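Local coordinates for xylose isomerase domain protein TIM barrel (Planctomyces limnophilus, PDB 3TVA) that binds a magnesium ion in a xylose isomerase-like TIM barrel and may act as an isomerase, as its family suggests, at residues Q31-P36 with Q268-L273; A242-L247 with E278-L283. One frame throughout, in Å; residues are numbered along the deposited sequence. Where two conformers were deposited one is given.

Overall arrangement
Both contacts lie on helix 266-287, the last helix of the xylose isomerase-like TIM barrel. Contact 1 joins its first turns to the end of helix 27-32, the first helix of the chain; contact 2 joins a later part to helix 240-249, the helix just before it. Along the chain the order is 31-36, 242-247, 268-273, 278-283, so the two pairings cross. Their centres are about 17 Å apart and their nearest atoms about 5 Å, without touching. Helix 266-287 thus bridges the first and the penultimate helices and closes the ring of helices around the barrel, as strands 13-18 and 256-258 close the sheet inside it.

Contact 1 of 2, residues Q31-P36 with Q268-L273; sequences QDLKVP and QQKKDL
Leu33 and Leu273 make the apolar part of this small interface, which buries 180 Å² in all. The CD1 methyl of Leu33 comes to rest against CB of Leu273 at 3.9 Å; the two side chains cross at about a right angle, with a branch end of one against the root of the other. The other methyl, Leu33 CD2, lies 4.2 Å from CE of Lys270, whose chain runs past Leu33 in the opposite direction. Leu33 therefore touches both residues of the helix with its two branches, CD1 on the leucine and CD2 on the lysine's aliphatic end.

The polar part is a long salt bridge. Lys270 has CG anti to its backbone N (chi1 -171°) and stays extended to the amine, a reach that carries NZ across to the carboxylate, 3.7 Å from OD2 of Asp32. At that length the attraction is probably weak and, since Asp32 was modelled in two conformers, its hold is doubtful.

Backbone and second-shell bonds shape the two sides. Lys34, with positive phi (66°), ends the helix before it in a Schellman motif, its N bonded to Gln31 O at 2.9 Å. On helix 266-287, Gln268 NE2 donates to Asp272 OD1 (3.0 Å) from above the carboxylate plane, while OD2 of Asp272 makes a salt bridge with Arg260. Leu273 also packs on Val25, and its side chain is about 7 Å from that of the magnesium ligand Glu259. The arrangement is that of neighbouring helices on the outside of a TIM barrel, here the first and last of the chain.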
loop_
_atom_site.group_PDB
_atom_site.type_symbol
_atom_site.label_atom_id
_atom_site.label_comp_id
_atom_site.label_asym_id
_atom_site.label_seq_id
_atom_site.Cartn_x
_atom_site.Cartn_y
_atom_site.Cartn_z
ATOM N N GLN A 31 -7.010 -17.699 3.166
ATOM C CA GLN A 31 -6.823 -19.114 3.466
ATOM C C GLN A 31 -7.417 -20.027 2.406
ATOM O O GLN A 31 -6.756 -20.971 1.946
ATOM C CB GLN A 31 -7.504 -19.451 4.790
ATOM C CG GLN A 31 -6.662 -19.270 6.020
ATOM C CD GLN A 31 -7.305 -19.915 7.236
ATOM O OE1 GLN A 31 -7.087 -21.096 7.521
ATOM N NE2 GLN A 31 -8.118 -19.143 7.947
ATOM N N ASP A 32 -8.672 -19.748 2.055
ATOM C CA ASP A 32 -9.386 -20.483 1.017
ATOM C C ASP A 32 -8.589 -20.472 -0.293
ATOM O O ASP A 32 -8.444 -21.496 -0.950
ATOM C CB ASP A 32 -10.787 -19.885 0.794
ATOM C CG ASP A 32 -11.677 -19.957 2.042
ATOM O OD1 ASP A 32 -11.460 -20.846 2.894
ATOM O OD2 ASP A 32 -12.609 -19.126 2.165
ATOM N N LEU A 33 -8.063 -19.303 -0.649
ATOM C CA LEU A 33 -7.267 -19.131 -1.873
ATOM C C LEU A 33 -5.852 -19.717 -1.760
ATOM O O LEU A 33 -5.141 -19.834 -2.757
ATOM C CB LEU A 33 -7.176 -17.649 -2.238
ATOM C CG LEU A 33 -8.505 -16.971 -2.551
ATOM C CD1 LEU A 33 -8.292 -15.467 -2.786
ATOM C CD2 LEU A 33 -9.156 -17.647 -3.749
ATOM N N LYS A 34 -5.455 -20.057 -0.536
ATOM C CA LYS A 34 -4.171 -20.700 -0.261
ATOM C C LYS A 34 -2.940 -19.842 -0.554
ATOM O O LYS A 34 -1.856 -20.379 -0.792
ATOM C CB LYS A 34 -4.063 -22.038 -1.015
ATOM C CG LYS A 34 -5.127 -23.065 -0.630
ATOM C CD LYS A 34 -4.956 -24.336 -1.456
ATOM C CE LYS A 34 -5.823 -25.474 -0.937
ATOM N NZ LYS A 34 -7.273 -25.170 -1.071
ATOM N N VAL A 35 -3.094 -18.520 -0.512
ATOM C CA VAL A 35 -1.945 -17.632 -0.665
ATOM C C VAL A 35 -1.058 -17.703 0.574
ATOM O O VAL A 35 -1.559 -17.806 1.692
ATOM C CB VAL A 35 -2.360 -16.168 -0.977
ATOM C CG1 VAL A 35 -3.316 -16.148 -2.163
ATOM C CG2 VAL A 35 -3.001 -15.509 0.234
ATOM N N PRO A 36 0.269 -17.726 0.371
ATOM C CA PRO A 36 1.265 -17.776 1.450
ATOM C C PRO A 36 1.454 -16.475 2.262
ATOM O O PRO A 36 1.972 -16.541 3.377
ATOM C CB PRO A 36 2.560 -18.136 0.707
ATOM C CG PRO A 36 2.378 -17.503 -0.658
ATOM C CD PRO A 36 0.902 -17.698 -0.964
ATOM N N GLN A 268 -17.891 -10.914 -5.482
ATOM C CA GLN A 268 -17.142 -10.435 -6.648
ATOM C C GLN A 268 -15.681 -10.085 -6.311
ATOM O O GLN A 268 -14.775 -10.279 -7.120
ATOM C CB GLN A 268 -17.831 -9.220 -7.273
ATOM C CG GLN A 268 -17.258 -8.837 -8.632
ATOM C CD GLN A 268 -17.481 -9.926 -9.676
ATOM O OE1 GLN A 268 -18.544 -10.543 -9.721
ATOM N NE2 GLN A 268 -16.470 -10.178 -10.504
ATOM N N GLN A 269 -15.465 -9.550 -5.116
ATOM C CA GLN A 269 -14.116 -9.250 -4.671
ATOM C C GLN A 269 -13.289 -10.539 -4.629
ATOM O O GLN A 269 -12.133 -10.555 -5.060
ATOM C CB GLN A 269 -14.136 -8.570 -3.298
ATOM C CG GLN A 269 -12.777 -8.124 -2.786
ATOM C CD GLN A 269 -12.867 -7.455 -1.415
ATOM O OE1 GLN A 269 -13.704 -7.823 -0.589
ATOM N NE2 GLN A 269 -11.999 -6.470 -1.171
ATOM N N LYS A 270 -13.879 -11.620 -4.119
ATOM C CA LYS A 270 -13.170 -12.897 -4.077
ATOM C C LYS A 270 -12.933 -13.460 -5.487
ATOM O O LYS A 270 -11.834 -13.946 -5.776
ATOM C CB LYS A 270 -13.871 -13.931 -3.186
ATOM C CG LYS A 270 -13.031 -15.196 -2.961
ATOM C CD LYS A 270 -13.823 -16.302 -2.283
ATOM C CE LYS A 270 -12.967 -17.531 -2.039
ATOM N NZ LYS A 270 -13.714 -18.577 -1.279
ATOM N N LYS A 271 -13.945 -13.386 -6.354
ATOM C CA LYS A 271 -13.772 -13.778 -7.756
ATOM C C LYS A 271 -12.612 -13.045 -8.431
ATOM O O LYS A 271 -11.829 -13.659 -9.167
ATOM C CB LYS A 271 -15.051 -13.551 -8.560
ATOM C CG LYS A 271 -16.176 -14.500 -8.182
ATOM C CD LYS A 271 -17.433 -14.276 -9.022
ATOM C CE LYS A 271 -18.609 -15.097 -8.478
ATOM N NZ LYS A 271 -19.883 -14.815 -9.201
ATOM N N ASP A 272 -12.497 -11.739 -8.188
ATOM C CA ASP A 272 -11.447 -10.963 -8.856
ATOM C C ASP A 272 -10.092 -11.289 -8.259
ATOM O O ASP A 272 -9.077 -11.257 -8.962
ATOM C CB ASP A 272 -11.723 -9.452 -8.810
ATOM C CG ASP A 272 -12.955 -9.047 -9.632
ATOM O OD1 ASP A 272 -13.481 -9.886 -10.403
ATOM O OD2 ASP A 272 -13.396 -7.882 -9.509
ATOM N N LEU A 273 -10.065 -11.598 -6.963
ATOM C CA LEU A 273 -8.827 -12.075 -6.348
ATOM C C LEU A 273 -8.398 -13.400 -6.999
ATOM O O LEU A 273 -7.221 -13.597 -7.303
ATOM C CB LEU A 273 -8.963 -12.233 -4.830
ATOM C CG LEU A 273 -9.134 -10.955 -3.993
ATOM C CD1 LEU A 273 -9.075 -11.264 -2.503
ATOM C CD2 LEU A 273 -8.106 -9.893 -4.347
#

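Contact 2 of 2, residues A242-L247 with E278-L283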
loop_
_atom_site.group_PDB
_atom_site.type_symbol
_atom_site.label_atom_id
_atom_site.label_comp_id
_atom_site.label_asym_id
_atom_site.label_seq_id
_atom_site.Cartn_x
_atom_site.Cartn_y
_atom_site.Cartn_z
ATOM N N ALA A 242 3.633 -5.685 -18.663
ATOM C CA ALA A 242 4.605 -4.588 -18.645
ATOM C C ALA A 242 5.101 -4.264 -17.225
ATOM O O ALA A 242 6.291 -4.025 -17.002
ATOM C CB ALA A 242 4.011 -3.344 -19.307
ATOM N N TYR A 243 4.176 -4.272 -16.270
ATOM C CA TYR A 243 4.475 -3.987 -14.870
ATOM C C TYR A 243 5.386 -5.061 -14.261
ATOM O O TYR A 243 6.422 -4.746 -13.677
ATOM C CB TYR A 243 3.146 -3.913 -14.104
ATOM C CG TYR A 243 3.201 -3.654 -12.607
ATOM C CD1 TYR A 243 4.031 -2.685 -12.068
ATOM C CD2 TYR A 243 2.363 -4.355 -11.740
ATOM C CE1 TYR A 243 4.054 -2.441 -10.691
ATOM C CE2 TYR A 243 2.376 -4.120 -10.367
ATOM C CZ TYR A 243 3.219 -3.156 -9.850
ATOM O OH TYR A 243 3.219 -2.901 -8.484
ATOM N N LEU A 244 4.990 -6.328 -14.397
ATOM C CA LEU A 244 5.773 -7.432 -13.861
ATOM C C LEU A 244 7.153 -7.599 -14.525
ATOM O O LEU A 244 8.125 -7.911 -13.843
ATOM C CB LEU A 244 4.994 -8.741 -13.916
ATOM C CG LEU A 244 4.226 -9.114 -12.640
ATOM C CD1 LEU A 244 3.285 -8.015 -12.259
ATOM C CD2 LEU A 244 3.465 -10.447 -12.799
ATOM N N THR A 245 7.224 -7.387 -15.835
ATOM C CA THR A 245 8.491 -7.535 -16.533
ATOM C C THR A 245 9.449 -6.422 -16.097
ATOM O O THR A 245 10.646 -6.648 -15.956
ATOM C CB THR A 245 8.300 -7.558 -18.071
ATOM O OG1 THR A 245 7.202 -8.428 -18.409
ATOM C CG2 THR A 245 9.543 -8.057 -18.753
ATOM N N THR A 246 8.912 -5.230 -15.851
ATOM C CA THR A 246 9.713 -4.124 -15.327
ATOM C C THR A 246 10.151 -4.375 -13.869
ATOM O O THR A 246 11.296 -4.102 -13.504
ATOM C CB THR A 246 8.977 -2.774 -15.432
ATOM O OG1 THR A 246 8.598 -2.546 -16.792
ATOM C CG2 THR A 246 9.869 -1.641 -14.968
ATOM N N LEU A 247 9.250 -4.905 -13.044
ATOM C CA LEU A 247 9.609 -5.268 -11.664
ATOM C C LEU A 247 10.744 -6.274 -11.656
ATOM O O LEU A 247 11.662 -6.194 -10.839
ATOM C CB LEU A 247 8.411 -5.891 -10.930
ATOM C CG LEU A 247 7.382 -4.931 -10.318
ATOM C CD1 LEU A 247 6.156 -5.696 -9.783
ATOM C CD2 LEU A 247 8.023 -4.083 -9.215
ATOM N N GLU A 278 -4.773 -16.304 -10.787
ATOM C CA GLU A 278 -4.483 -17.092 -11.985
ATOM C C GLU A 278 -3.605 -16.333 -12.999
ATOM O O GLU A 278 -2.647 -16.886 -13.557
ATOM C CB GLU A 278 -5.779 -17.546 -12.657
ATOM C CG GLU A 278 -5.543 -18.299 -13.953
ATOM C CD GLU A 278 -6.832 -18.723 -14.616
ATOM O OE1 GLU A 278 -6.862 -19.830 -15.194
ATOM O OE2 GLU A 278 -7.812 -17.946 -14.559
ATOM N N LEU A 279 -3.941 -15.070 -13.241
ATOM C CA LEU A 279 -3.147 -14.220 -14.125
ATOM C C LEU A 279 -1.698 -14.041 -13.630
ATOM O O LEU A 279 -0.741 -14.170 -14.403
ATOM C CB LEU A 279 -3.822 -12.858 -14.275
ATOM C CG LEU A 279 -3.024 -11.859 -15.107
ATOM C CD1 LEU A 279 -2.994 -12.322 -16.568
ATOM C CD2 LEU A 279 -3.594 -10.456 -14.990
ATOM N N LEU A 280 -1.529 -13.751 -12.342
ATOM C CA LEU A 280 -0.187 -13.510 -11.806
ATOM C C LEU A 280 0.635 -14.790 -11.753
ATOM O O LEU A 280 1.861 -14.763 -11.916
ATOM C CB LEU A 280 -0.251 -12.872 -10.415
ATOM C CG LEU A 280 -0.813 -11.449 -10.359
ATOM C CD1 LEU A 280 -0.959 -10.987 -8.922
ATOM C CD2 LEU A 280 0.081 -10.483 -11.136
ATOM N N THR A 281 -0.041 -15.912 -11.523
ATOM C CA THR A 281 0.638 -17.200 -11.442
ATOM C C THR A 281 1.227 -17.565 -12.810
ATOM O O THR A 281 2.355 -18.049 -12.894
ATOM C CB THR A 281 -0.318 -18.296 -10.928
ATOM O OG1 THR A 281 -0.705 -17.984 -9.581
ATOM C CG2 THR A 281 0.335 -19.671 -10.954
ATOM N N GLY A 282 0.465 -17.313 -13.873
ATOM C CA GLY A 282 0.946 -17.527 -15.232
ATOM C C GLY A 282 2.087 -16.580 -15.584
ATOM O O GLY A 282 3.077 -16.988 -16.186
ATOM N N LEU A 283 1.968 -15.309 -15.207
ATOM C CA LEU A 283 3.032 -14.359 -15.531
ATOM C C LEU A 283 4.303 -14.655 -14.731
ATOM O O LEU A 283 5.414 -14.533 -15.251
ATOM C CB LEU A 283 2.574 -12.908 -15.321
ATOM C CG LEU A 283 1.513 -12.382 -16.302
ATOM C CD1 LEU A 283 0.991 -11.028 -15.830
ATOM C CD2 LEU A 283 2.065 -12.281 -17.724
#
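This is a buried, wholly apolar helix-to-helix contact on the outside of the barrel, where Leu244 of helix 240-249 reaches Leu280 and Leu283 on helix 266-287. The three leucines bury 119 Å² between them. Leu244 does most of the touching through one branch: its CD2 methyl sits 3.6 Å from CB of Leu283 and 3.8 Å from CD2 of Leu280, bridging two residues that are three positions apart on the facing helix. The second methyl, CD1, meets the same Leu280 CD2 less closely, at 4.2 Å. Leu244 crosses both partners at about a right angle. It has an off-staggered chi1 of -94°, which probably places the CD2 methyl between the two partners. CD1 of Leu280 is the extended branch (chi2 174°), and its other methyl, CD2, is the one that meets Leu244.

Helices 240-249 and 266-287 follow one another in the chain, joined through strand 256-258, which is parallel to strand 207-216 in the sheet; the contact thus belongs to the beta-alpha repeat of the TIM barrel, with both helices packed outside the strands. Leu280 also touches Cys212 on strand 207-216, next in sequence to the magnesium ligand His211, and Leu283 rests on Met240 and Glu241.

Next to Leu244, Tyr243 ties helix 240-249 to the barrel: its OH is hydrogen-bonded to the backbone O of His211, with Leu247 CD1 above one face of its ring, toward the rim. Within the same helix Ala242 O is gripped twice by Thr246, from OG1 at 2.7 Å and from N at 3.1 Å, which approach from opposite faces of the carbonyl plane.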